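Putative PII-like nitrogen regulatory protein (Shewanella baltica, PDB 3CE8) is of unknown function, but has a PII-like fold and forms a trimer, which suggests, without proving, a part in nitrogen regulation or a related signalling process. Local coordinates at residues A[83-86]-A[92-95]; A[40-45]-A[49-54]; A[36-41]-A[79-84]. One frame throughout, in Å; residues are numbered along the deposited sequence. Where two conformers were deposited one is given.

Contact 1. Residues A[83-86]-A[92-95]; sequences IMHP and ALLT. With EDO (1,2-ethanediol), chain E.
Leu93 reaches His85 because its CG stands opposite the backbone N (chi1 176°), a torsion that carries the side chain toward the strand, while His85 has CG tucked between its own N and carbonyl carbon (chi1 65°), presenting the flat of the imidazole. The branch that does the touching is Leu93 CD2. It lies over one face of the ring as a CH-pi contact, 3.5 Å from the ring centroid and displaced toward the rim on the ND1 side, where Leu93 CD2 comes within 3.4 Å of His85 ND1. The two side chains meet at about a right angle. Ile83, two residues back on the same side of the strand, adds its CG2 methyl, 4.1 Å from Leu93 CD2, and so one leucine methyl is shared between an aromatic face and an aliphatic branch. In the ferredoxin-like alpha/beta fold of PII proteins, this is helix 90-100 settling on the strand that leads directly into it, 74-86, with Leu26 of the neighbouring strand 23-31 and Leu42 of helix 35-42 packing round Leu93. Rotation of the imidazole is fixed from both ends. His85 ND1 donates to Ile83 O at 2.9 Å, a nearly straight bond (169°) lying in the ring plane but tilted from the carbonyl plane. At the other end, NE2 is hydrogen-bonded to the side-chain amide of Gln24. Between Ile83 and His85 in the strand, Met84, a selenomethionine, points away from the helix; Met84 N makes a weak 3.3 Å hydrogen bond to O2 of an ethanediol, probably a crystallisation additive.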
loop_
_atom_site.group_PDB
_atom_site.type_symbol
_atom_site.label_atom_id
_atom_site.label_comp_id
_atom_site.label_asym_id
_atom_site.label_seq_id
_atom_site.Cartn_x
_atom_site.Cartn_y
_atom_site.Cartn_z
ATOM N N ILE A 83 8.397 0.510 5.138
ATOM C CA ILE A 83 9.373 1.266 5.911
ATOM C C ILE A 83 9.585 2.706 5.453
ATOM O O ILE A 83 10.232 3.012 4.457
ATOM C CB ILE A 83 10.735 0.538 5.871
ATOM C CG1 ILE A 83 10.529 -0.941 6.215
ATOM C CG2 ILE A 83 11.787 1.202 6.796
ATOM C CD1 ILE A 83 11.478 -1.801 5.490
HETATM N N MSE A 84 8.986 3.579 6.228
HETATM C CA MSE A 84 9.105 5.012 6.036
HETATM C C MSE A 84 10.500 5.374 6.516
HETATM O O MSE A 84 10.948 4.934 7.585
HETATM C CB MSE A 84 8.052 5.795 6.833
HETATM C CG MSE A 84 8.071 7.280 6.538
HETATM SE SE MSE A 84 7.289 7.619 4.815
HETATM C CE MSE A 84 5.570 6.778 5.119
ATOM N N HIS A 85 11.181 6.163 5.701
ATOM C CA HIS A 85 12.531 6.581 5.982
ATOM C C HIS A 85 12.898 7.836 5.209
ATOM O O HIS A 85 12.315 8.113 4.165
ATOM C CB HIS A 85 13.492 5.462 5.563
ATOM C CG HIS A 85 13.496 5.196 4.083
ATOM N ND1 HIS A 85 12.507 4.456 3.453
ATOM C CD2 HIS A 85 14.356 5.583 3.110
ATOM C CE1 HIS A 85 12.755 4.416 2.151
ATOM N NE2 HIS A 85 13.865 5.096 1.914
ATOM N N PRO A 86 13.867 8.596 5.724
ATOM C CA PRO A 86 14.351 9.738 4.982
ATOM C C PRO A 86 15.113 9.328 3.715
ATOM O O PRO A 86 15.936 8.408 3.715
ATOM C CB PRO A 86 15.304 10.439 5.964
ATOM C CG PRO A 86 15.272 9.660 7.264
ATOM C CD PRO A 86 14.627 8.344 6.967
ATOM N N ALA A 92 21.785 3.642 2.943
ATOM C CA ALA A 92 22.050 2.993 4.235
ATOM C C ALA A 92 21.035 1.879 4.471
ATOM O O ALA A 92 21.402 0.771 4.888
ATOM C CB ALA A 92 22.009 4.007 5.387
ATOM N N LEU A 93 19.785 2.169 4.118
ATOM C CA LEU A 93 18.665 1.240 4.372
ATOM C C LEU A 93 18.705 0.046 3.437
ATOM O O LEU A 93 18.570 -1.096 3.863
ATOM C CB LEU A 93 17.312 1.948 4.245
ATOM C CG LEU A 93 16.017 1.113 4.385
ATOM C CD1 LEU A 93 15.912 0.367 5.700
ATOM C CD2 LEU A 93 14.806 1.999 4.182
ATOM N N LEU A 94 18.980 0.312 2.173
ATOM C CA LEU A 94 18.941 -0.745 1.173
ATOM C C LEU A 94 20.170 -1.652 1.252
ATOM O O LEU A 94 20.075 -2.877 1.047
ATOM C CB LEU A 94 18.774 -0.178 -0.238
ATOM C CG LEU A 94 17.456 0.524 -0.628
ATOM C CD1 LEU A 94 17.568 1.074 -2.061
ATOM C CD2 LEU A 94 16.287 -0.394 -0.523
ATOM N N THR A 95 21.322 -1.059 1.539
ATOM C CA THR A 95 22.569 -1.833 1.665
ATOM C C THR A 95 22.488 -2.735 2.912
ATOM O O THR A 95 22.984 -3.851 2.919
ATOM C CB THR A 95 23.826 -0.938 1.743
ATOM O OG1 THR A 95 23.644 0.030 2.772
ATOM C CG2 THR A 95 24.066 -0.218 0.456
HETATM C C1 EDO E . 5.537 2.757 7.996
HETATM O O1 EDO E . 4.949 1.496 8.334
HETATM C C2 EDO E . 5.968 3.518 9.237
HETATM O O2 EDO E . 7.368 3.348 9.142
#

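Contact 2. Residues A[40-45]-A[49-54]. With EDO (1,2-ethanediol), chain D; EDO (1,2-ethanediol), chain E.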
loop_
_atom_site.group_PDB
_atom_site.type_symbol
_atom_site.label_atom_id
_atom_site.label_comp_id
_atom_site.label_asym_id
_atom_site.label_seq_id
_atom_site.Cartn_x
_atom_site.Cartn_y
_atom_site.Cartn_z
ATOM N N ASP A 40 15.153 -7.686 12.557
ATOM C CA ASP A 40 16.323 -7.458 13.389
ATOM C C ASP A 40 17.167 -6.333 12.868
ATOM O O ASP A 40 17.745 -5.557 13.621
ATOM C CB ASP A 40 17.193 -8.713 13.471
ATOM C CG ASP A 40 16.590 -9.794 14.377
ATOM O OD1 ASP A 40 15.622 -9.505 15.111
ATOM O OD2 ASP A 40 17.095 -10.933 14.363
ATOM N N THR A 41 17.212 -6.232 11.555
ATOM C CA THR A 41 18.042 -5.225 10.903
ATOM C C THR A 41 17.426 -3.866 11.094
ATOM O O THR A 41 18.103 -2.896 11.431
ATOM C CB THR A 41 18.150 -5.474 9.408
ATOM O OG1 THR A 41 18.985 -6.612 9.189
ATOM C CG2 THR A 41 18.742 -4.267 8.695
ATOM N N LEU A 42 16.109 -3.840 10.934
ATOM C CA LEU A 42 15.355 -2.599 10.921
ATOM C C LEU A 42 15.344 -1.974 12.280
ATOM O O LEU A 42 15.506 -0.759 12.414
ATOM C CB LEU A 42 13.911 -2.829 10.446
ATOM C CG LEU A 42 13.766 -3.300 9.002
ATOM C CD1 LEU A 42 12.374 -3.776 8.691
ATOM C CD2 LEU A 42 14.200 -2.160 8.060
ATOM N N ILE A 43 15.175 -2.815 13.297
ATOM C CA ILE A 43 15.034 -2.311 14.686
ATOM C C ILE A 43 16.326 -1.664 15.128
ATOM O O ILE A 43 16.347 -0.886 16.088
ATOM C CB ILE A 43 14.608 -3.384 15.773
ATOM C CG1 ILE A 43 15.633 -4.509 15.850
ATOM C CG2 ILE A 43 13.200 -3.934 15.534
ATOM C CD1 ILE A 43 15.415 -5.424 17.013
ATOM N N GLU A 44 17.381 -1.933 14.377
ATOM C CA GLU A 44 18.713 -1.490 14.782
ATOM C C GLU A 44 19.120 -0.187 14.088
ATOM O O GLU A 44 20.082 0.484 14.443
ATOM C CB GLU A 44 19.698 -2.616 14.496
ATOM C CG GLU A 44 20.744 -2.702 15.521
ATOM C CD GLU A 44 20.129 -2.917 16.919
ATOM O OE1 GLU A 44 19.428 -3.944 17.116
ATOM O OE2 GLU A 44 20.349 -2.065 17.822
ATOM N N LEU A 45 18.339 0.157 13.086
ATOM C CA LEU A 45 18.557 1.364 12.288
ATOM C C LEU A 45 17.903 2.573 12.990
ATOM O O LEU A 45 16.664 2.674 13.095
ATOM C CB LEU A 45 18.048 1.164 10.854
ATOM C CG LEU A 45 18.824 0.140 9.999
ATOM C CD1 LEU A 45 18.146 -0.165 8.651
ATOM C CD2 LEU A 45 20.280 0.595 9.782
ATOM N N SER A 49 11.804 5.249 12.641
ATOM C CA SER A 49 10.966 5.562 13.830
ATOM C C SER A 49 9.978 4.440 14.110
ATOM O O SER A 49 9.356 4.379 15.175
ATOM C CB SER A 49 10.209 6.890 13.633
ATOM O OG SER A 49 9.445 6.853 12.412
ATOM N N GLY A 50 9.902 3.541 13.146
ATOM C CA GLY A 50 8.997 2.398 13.182
ATOM C C GLY A 50 8.768 1.885 11.771
ATOM O O GLY A 50 9.183 2.508 10.802
ATOM N N PHE A 51 8.159 0.706 11.679
ATOM C CA PHE A 51 7.783 0.058 10.380
ATOM C C PHE A 51 6.602 -0.857 10.542
ATOM O O PHE A 51 6.199 -1.173 11.651
ATOM C CB PHE A 51 8.928 -0.733 9.745
ATOM C CG PHE A 51 9.487 -1.821 10.627
ATOM C CD1 PHE A 51 10.444 -1.531 11.586
ATOM C CD2 PHE A 51 9.050 -3.133 10.497
ATOM C CE1 PHE A 51 10.931 -2.523 12.407
ATOM C CE2 PHE A 51 9.544 -4.131 11.318
ATOM C CZ PHE A 51 10.485 -3.829 12.266
ATOM N N SER A 52 6.069 -1.285 9.410
ATOM C CA SER A 52 4.926 -2.191 9.433
ATOM C C SER A 52 5.162 -3.391 8.571
ATOM O O SER A 52 5.977 -3.388 7.664
ATOM C CB SER A 52 3.644 -1.516 8.955
ATOM O OG SER A 52 3.493 -1.611 7.547
ATOM N N LEU A 53 4.431 -4.439 8.875
ATOM C CA LEU A 53 4.526 -5.664 8.081
ATOM C C LEU A 53 3.239 -6.450 8.042
ATOM O O LEU A 53 2.518 -6.558 9.006
ATOM C CB LEU A 53 5.661 -6.548 8.576
ATOM C CG LEU A 53 5.526 -7.310 9.861
ATOM C CD1 LEU A 53 4.788 -8.576 9.532
ATOM C CD2 LEU A 53 6.902 -7.637 10.384
ATOM N N GLY A 54 2.945 -6.943 6.861
ATOM C CA GLY A 54 1.761 -7.744 6.661
ATOM C C GLY A 54 1.971 -8.888 5.701
ATOM O O GLY A 54 2.896 -8.897 4.905
HETATM C C1 EDO D . 21.626 -2.444 11.165
HETATM O O1 EDO D . 21.084 -3.689 11.619
HETATM C C2 EDO D . 22.091 -1.487 12.268
HETATM O O2 EDO D . 23.104 -0.637 11.738
HETATM C C1 EDO E . 5.537 2.757 7.996
HETATM O O1 EDO E . 4.949 1.496 8.334
HETATM C C2 EDO E . 5.968 3.518 9.237
HETATM O O2 EDO E . 7.368 3.348 9.142
#
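Phe51 and Leu42 hold together the second half of the first split beta-alpha-beta unit of this ferredoxin-like, PII-type fold, where helix 35-42 gives way through a short loop to strand 50-60. The phenyl ring reaches from the strand toward the helix and takes one leucine methyl flat on, in a CH-pi contact: Leu42 CD1 sits over the ring centre, 3.8 Å from the centroid and 8° off the normal. While CD1 covers the face, Leu42 CB sits above it and beyond the rim, 3.6 Å from Phe51 CE1, the two side chains crossing obliquely. Phe51 CG falls between its backbone N and carbonyl carbon (chi1 58°), which turns the ring toward Leu42, one face under its CD1. Ile43 approaches differently: Ile43 CG2 comes to the edge of the ring near its plane, 4.1 Å from Phe51 CE1, although the longer CG1 arm of that isoleucine leads away from the strand.

A type I turn from Leu42 to Leu45, with Leu45 N bonded to Leu42 O, brings the chain round beside this cluster. Phe51 also belongs to the interface: its ring stacks with Phe59 of the third subunit, and residues 50-53 pair antiparallel with a strand of that chain, continuing the sheet across the trimer.

Two ethanediol molecules occupy polar backbone sites on the margins. One donates from its O1 to Thr41 O at 3.1 Å while resting against Glu44 and Leu45; the other, the one bound weakly at Met84 N, donates from its O2 to Gly50 O, only 2.6 Å away.

Contact 3. Residues A[36-41]-A[79-84]; sequences DDIVDT and CKFEIM. With EDO (1,2-ethanediol), chain E; EDO (1,2-ethanediol), chain D.
Packing of helix 35-42 on the sheet of this ferredoxin-like, PII-type fold centres here on Phe81, from strand 74-86. The strand lies between 50-60 and 23-31 in the sheet, and the ring of Phe81 stands up from it toward the helix, against two consecutive residues of 36-41. Ile38 covers a face: its CG2 methyl lies over the ring centre, 3.8 Å from the centroid and 13° off the normal, a CH-pi contact that also puts Ile38 CG2 3.7 Å from Phe81 CZ. With CG1 of Ile38 beside the backbone N (chi1 -73°), CG2 is left anti to that N and lies on the ring, and Ile38 CD1 reaches back to the rim at Phe81 CE1. Val39 meets the same ring at its edge and in its plane, with Val39 CG2 3.7 Å from Phe81 CE2, the two side chains crossing at about a right angle. One ring is thus held from above by a beta-branched side chain and flanked in its own plane by another.

Around them, Leu97 and Val100 of helix 90-100 and Ala30 of strand 23-31 pack on Ile38, and Leu53 of strand 50-60 touches Phe81; Phe59 of the third subunit packs on Val39. Inside the helix, Asp37 O receives two donors of Thr41 from opposite faces of its plane, the backbone N and OG1, each at 3.2 Å. Lys80 and Glu82, on either side of Phe81 in the strand, form weak, long ion pairs with Glu82 of the second subunit and Lys80 of the third. The ethanediol bound at Met84 N also donates from its O1 to Glu82 O, at 3.1 Å.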
loop_
_atom_site.group_PDB
_atom_site.type_symbol
_atom_site.label_atom_id
_atom_site.label_comp_id
_atom_site.label_asym_id
_atom_site.label_seq_id
_atom_site.Cartn_x
_atom_site.Cartn_y
_atom_site.Cartn_z
ATOM N N ASP A 36 12.439 -12.538 10.165
ATOM C CA ASP A 36 12.957 -12.163 11.484
ATOM C C ASP A 36 14.267 -11.421 11.343
ATOM O O ASP A 36 14.561 -10.488 12.087
ATOM C CB ASP A 36 13.194 -13.387 12.374
ATOM C CG ASP A 36 11.922 -14.179 12.657
ATOM O OD1 ASP A 36 10.996 -14.124 11.821
ATOM O OD2 ASP A 36 11.867 -14.884 13.707
ATOM N N ASP A 37 15.040 -11.846 10.357
ATOM C CA ASP A 37 16.368 -11.275 10.105
ATOM C C ASP A 37 16.179 -9.845 9.627
ATOM O O ASP A 37 16.972 -8.953 9.932
ATOM C CB ASP A 37 17.135 -12.098 9.069
ATOM C CG ASP A 37 17.408 -13.517 9.542
ATOM O OD1 ASP A 37 17.982 -13.677 10.636
ATOM O OD2 ASP A 37 17.041 -14.474 8.831
ATOM N N ILE A 38 15.085 -9.631 8.912
ATOM C CA ILE A 38 14.803 -8.308 8.392
ATOM C C ILE A 38 14.359 -7.424 9.555
ATOM O O ILE A 38 14.739 -6.261 9.667
ATOM C CB ILE A 38 13.737 -8.292 7.284
ATOM C CG1 ILE A 38 14.297 -8.850 5.981
ATOM C CG2 ILE A 38 13.269 -6.855 6.999
ATOM C CD1 ILE A 38 13.291 -8.873 4.838
ATOM N N VAL A 39 13.554 -7.992 10.431
ATOM C CA VAL A 39 13.028 -7.233 11.566
ATOM C C VAL A 39 14.196 -6.789 12.427
ATOM O O VAL A 39 14.256 -5.661 12.896
ATOM C CB VAL A 39 12.005 -8.068 12.368
ATOM C CG1 VAL A 39 11.781 -7.509 13.803
ATOM C CG2 VAL A 39 10.720 -8.151 11.579
ATOM N N ASP A 40 15.153 -7.686 12.557
ATOM C CA ASP A 40 16.323 -7.458 13.389
ATOM C C ASP A 40 17.167 -6.333 12.868
ATOM O O ASP A 40 17.745 -5.557 13.621
ATOM C CB ASP A 40 17.193 -8.713 13.471
ATOM C CG ASP A 40 16.590 -9.794 14.377
ATOM O OD1 ASP A 40 15.622 -9.505 15.111
ATOM O OD2 ASP A 40 17.095 -10.933 14.363
ATOM N N THR A 41 17.212 -6.232 11.555
ATOM C CA THR A 41 18.042 -5.225 10.903
ATOM C C THR A 41 17.426 -3.866 11.094
ATOM O O THR A 41 18.103 -2.896 11.431
ATOM C CB THR A 41 18.150 -5.474 9.408
ATOM O OG1 THR A 41 18.985 -6.612 9.189
ATOM C CG2 THR A 41 18.742 -4.267 8.695
ATOM N N CYS A 79 5.927 -11.898 3.093
ATOM C CA CYS A 79 5.817 -10.912 4.118
ATOM C C CYS A 79 6.110 -9.569 3.479
ATOM O O CYS A 79 7.131 -9.378 2.846
ATOM C CB CYS A 79 6.801 -11.245 5.241
ATOM S SG CYS A 79 6.728 -10.107 6.650
ATOM N N LYS A 80 5.174 -8.650 3.631
ATOM C CA LYS A 80 5.298 -7.321 3.073
ATOM C C LYS A 80 5.529 -6.298 4.166
ATOM O O LYS A 80 4.678 -6.023 5.042
ATOM C CB LYS A 80 4.059 -6.964 2.247
ATOM C CG LYS A 80 4.029 -5.575 1.591
ATOM C CD LYS A 80 2.593 -5.283 1.112
ATOM C CE LYS A 80 2.356 -3.933 0.487
ATOM N NZ LYS A 80 0.892 -3.695 0.230
ATOM N N PHE A 81 6.725 -5.745 4.046
ATOM C CA PHE A 81 7.239 -4.712 4.922
ATOM C C PHE A 81 7.067 -3.368 4.269
ATOM O O PHE A 81 7.261 -3.211 3.068
ATOM C CB PHE A 81 8.752 -4.882 5.162
ATOM C CG PHE A 81 9.131 -6.040 6.088
ATOM C CD1 PHE A 81 9.347 -7.313 5.587
ATOM C CD2 PHE A 81 9.320 -5.829 7.449
ATOM C CE1 PHE A 81 9.708 -8.339 6.429
ATOM C CE2 PHE A 81 9.665 -6.862 8.290
ATOM C CZ PHE A 81 9.867 -8.109 7.788
ATOM N N GLU A 82 6.694 -2.403 5.086
ATOM C CA GLU A 82 6.626 -1.007 4.667
ATOM C C GLU A 82 7.401 -0.187 5.676
ATOM O O GLU A 82 7.122 -0.221 6.886
ATOM C CB GLU A 82 5.185 -0.524 4.522
ATOM C CG GLU A 82 4.473 -1.209 3.378
ATOM C CD GLU A 82 3.141 -0.589 3.007
ATOM O OE1 GLU A 82 2.650 0.354 3.663
ATOM O OE2 GLU A 82 2.588 -1.044 2.006
ATOM N N ILE A 83 8.397 0.510 5.138
ATOM C CA ILE A 83 9.373 1.266 5.911
ATOM C C ILE A 83 9.585 2.706 5.453
ATOM O O ILE A 83 10.232 3.012 4.457
ATOM C CB ILE A 83 10.735 0.538 5.871
ATOM C CG1 ILE A 83 10.529 -0.941 6.215
ATOM C CG2 ILE A 83 11.787 1.202 6.796
ATOM C CD1 ILE A 83 11.478 -1.801 5.490
HETATM N N MSE A 84 8.986 3.579 6.228
HETATM C CA MSE A 84 9.105 5.012 6.036
HETATM C C MSE A 84 10.500 5.374 6.516
HETATM O O MSE A 84 10.948 4.934 7.585
HETATM C CB MSE A 84 8.052 5.795 6.833
HETATM C CG MSE A 84 8.071 7.280 6.538
HETATM SE SE MSE A 84 7.289 7.619 4.815
HETATM C CE MSE A 84 5.570 6.778 5.119
HETATM C C1 EDO E . 5.537 2.757 7.996
HETATM O O1 EDO E . 4.949 1.496 8.334
HETATM C C2 EDO E . 5.968 3.518 9.237
HETATM O O2 EDO E . 7.368 3.348 9.142
HETATM C C1 EDO D . 21.626 -2.444 11.165
HETATM O O1 EDO D . 21.084 -3.689 11.619
HETATM C C2 EDO D . 22.091 -1.487 12.268
HETATM O O2 EDO D . 23.104 -0.637 11.738
#

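How the contacts relate
All three contacts are largely buried and apolar, each built on a methyl placed over the face of a ring. Contacts 2 and 3 both hold helix 35-42 to the sheet, through the neighbouring strands 50-60 and 74-86, whose pairing joins them by Ser52 O to Glu82 N. Contact 1 fastens the other helix, 90-100, to strand 74-86, and it meets contact 2 where Leu93 and Ile83 pack on Leu42. Its aromatic partner is a histidine tied by hydrogen bonds, whereas the phenylalanines of contacts 2 and 3 rely on packing. Contact 3 lies nearest the centre of the chain; contact 2 opens most onto the third subunit, where the sheet continues.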